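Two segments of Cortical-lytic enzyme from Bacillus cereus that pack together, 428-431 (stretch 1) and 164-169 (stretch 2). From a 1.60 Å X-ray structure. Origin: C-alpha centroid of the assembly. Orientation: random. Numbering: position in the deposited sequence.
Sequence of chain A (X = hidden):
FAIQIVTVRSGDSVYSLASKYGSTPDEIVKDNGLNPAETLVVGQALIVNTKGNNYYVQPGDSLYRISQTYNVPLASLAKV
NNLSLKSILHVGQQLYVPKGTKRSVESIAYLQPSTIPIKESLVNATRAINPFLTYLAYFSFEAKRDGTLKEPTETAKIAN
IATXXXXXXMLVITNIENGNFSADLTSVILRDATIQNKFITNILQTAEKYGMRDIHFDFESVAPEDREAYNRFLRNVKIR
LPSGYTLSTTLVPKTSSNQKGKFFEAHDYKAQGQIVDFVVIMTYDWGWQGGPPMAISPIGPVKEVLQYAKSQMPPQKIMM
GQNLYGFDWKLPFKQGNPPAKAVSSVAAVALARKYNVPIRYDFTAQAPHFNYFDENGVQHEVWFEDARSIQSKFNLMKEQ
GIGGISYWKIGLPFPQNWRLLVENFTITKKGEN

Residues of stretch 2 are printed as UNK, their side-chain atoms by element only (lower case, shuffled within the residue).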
# COMPACT_ATOMS: atom_id res chain seq x y z
N THR A 428 13.00 5.92 -5.06
CA THR A 428 13.49 6.06 -6.42
C THR A 428 12.62 7.03 -7.21
O THR A 428 11.40 6.90 -7.23
CB THR A 428 13.51 4.71 -7.11
OG1 THR A 428 14.42 3.84 -6.43
CG2 THR A 428 13.92 4.83 -8.59
N LYS A 429 13.27 8.00 -7.86
CA LYS A 429 12.60 8.89 -8.79
C LYS A 429 13.25 8.71 -10.16
O LYS A 429 14.47 8.81 -10.29
CB LYS A 429 12.70 10.35 -8.35
CG LYS A 429 11.91 10.67 -7.08
CD LYS A 429 10.41 10.62 -7.34
CE LYS A 429 9.69 11.79 -6.72
NZ LYS A 429 8.24 11.78 -7.03
N LYS A 430 12.44 8.42 -11.17
CA LYS A 430 12.95 8.15 -12.49
C LYS A 430 12.65 9.27 -13.47
O LYS A 430 13.16 9.28 -14.59
CB LYS A 430 12.37 6.84 -13.03
CG LYS A 430 12.75 5.66 -12.16
CD LYS A 430 12.66 4.36 -12.91
CE LYS A 430 11.61 3.44 -12.37
NZ LYS A 430 11.97 2.04 -12.74
N GLY A 431 11.77 10.19 -13.07
CA GLY A 431 11.43 11.36 -13.86
C GLY A 431 12.59 12.33 -14.09
O GLY A 431 13.75 11.94 -14.21
N UNK A 164 5.61 16.78 -13.19
CA UNK A 164 6.26 17.92 -12.54
C UNK A 164 6.99 17.54 -11.25
O UNK A 164 7.82 18.30 -10.77
c UNK A 164 5.78 20.20 -14.44
o UNK A 164 5.70 19.98 -15.65
c UNK A 164 5.23 19.01 -12.25
c UNK A 164 4.68 19.71 -13.50
n UNK A 164 6.80 20.84 -13.89
N UNK A 165 6.67 16.37 -10.70
CA UNK A 165 7.30 15.88 -9.49
C UNK A 165 8.25 14.71 -9.73
O UNK A 165 8.61 14.00 -8.79
N UNK A 166 8.62 14.52 -11.00
CA UNK A 166 9.51 13.45 -11.44
C UNK A 166 8.92 12.06 -11.15
O UNK A 166 9.64 11.06 -11.11
o UNK A 166 10.76 17.05 -11.26
c UNK A 166 11.63 14.83 -11.28
n UNK A 166 11.25 16.14 -9.28
c UNK A 166 10.88 13.60 -10.79
c UNK A 166 11.17 16.11 -10.60
N UNK A 167 7.61 12.02 -10.98
CA UNK A 167 6.87 10.77 -10.87
C UNK A 167 6.46 10.33 -12.26
O UNK A 167 6.08 11.15 -13.08
c UNK A 167 4.86 9.65 -9.77
o UNK A 167 6.04 11.45 -8.69
c UNK A 167 5.63 10.95 -9.96
N UNK A 168 6.55 9.03 -12.53
CA UNK A 168 6.09 8.45 -13.80
C UNK A 168 4.60 8.20 -13.72
O UNK A 168 4.18 7.38 -12.92
c UNK A 168 6.20 6.52 -15.43
c UNK A 168 8.87 8.06 -15.08
c UNK A 168 8.28 7.18 -14.08
c UNK A 168 6.75 7.09 -14.12
N UNK A 169 3.78 8.86 -14.58
CA UNK A 169 2.37 8.43 -14.57
C UNK A 169 2.19 7.12 -15.33
O UNK A 169 2.77 6.97 -16.40
c UNK A 169 1.65 9.60 -15.25
c UNK A 169 2.67 10.21 -16.14
c UNK A 169 4.01 10.00 -15.48
O HOH W 1 9.67 8.34 -10.80

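Position 164 carries three carbons in a row, the third bonded to one oxygen and one nitrogen. That chain length with a terminal amide is glutamine, Gln164. It stays out of reach of stretch 1.

Position 165 has no side-chain atoms, and what it offers stretch 1 is a backbone carbonyl: the ammonium NZ of Lys429 donates a hydrogen bond to O of position 165 at 2.9 Å. With no side chain, it is Gly165.

Position 166 again shows three carbons ending in one oxygen and one nitrogen. The CA-to-CB bond points toward stretch 1, yet the end of the side chain leads away, and the closest CB to CB approach, from CB of position 166 to CB of Lys429, is 4.5 Å. The backbone does the polar work: N of Gly431 donates to O of position 166 at 3.0 Å, with an N-H...acceptor angle of 135°, and CA of Gly431 lies 3.3 Å from the same O in a CA-H...O contact. The three carbons and terminal amide make it Gln166. Its phi/psi of 61/21 is left-handed, a conformation less common outside glycine.

Position 167 branches at its first carbon into one oxygen and one carbon, and the oxygen lies 2.8 Å from NZ of Lys429. A hydroxyl beside a methyl on CB identifies threonine, Thr167. Its CA-to-CB bond points away overall.

Position 168 has four carbons, forked at the first, with one arm two carbons long. The longer arm reaches stretch 1, placing its first carbon 4.2 Å from CB of Lys430 and its last carbon 4.1 Å from N of Gly431. This is isoleucine, Ile168. Here the strand begins.

Position 169 has three carbons closing a ring onto the backbone nitrogen, so it is Pro169. It continues the strand without touching stretch 1.

The contact is small, burying 284 Å² in all, and its hydrogen bonds end on backbone carbonyls. Lys429 leaves its backbone sideways, but its chain brings NZ to stretch 2. One carbonyl, O of Gln166, serves several partners: besides Gly431, it accepts from a water at 2.7 Å, and that water's oxygen in turn accepts from N of Lys430 at 2.8 Å. Gly431 fits because it lacks a side chain; an ideal CB there would lie 2.3 Å from CA of Gln166, a clash, whereas CA of Gly431 and CA of Gln166 now approach to 3.7 Å. The rules to read are a long lysine for reach, a glycine for closeness, and a well-placed carbonyl shared with water.

Stretch 2 164-169: QGQTIP
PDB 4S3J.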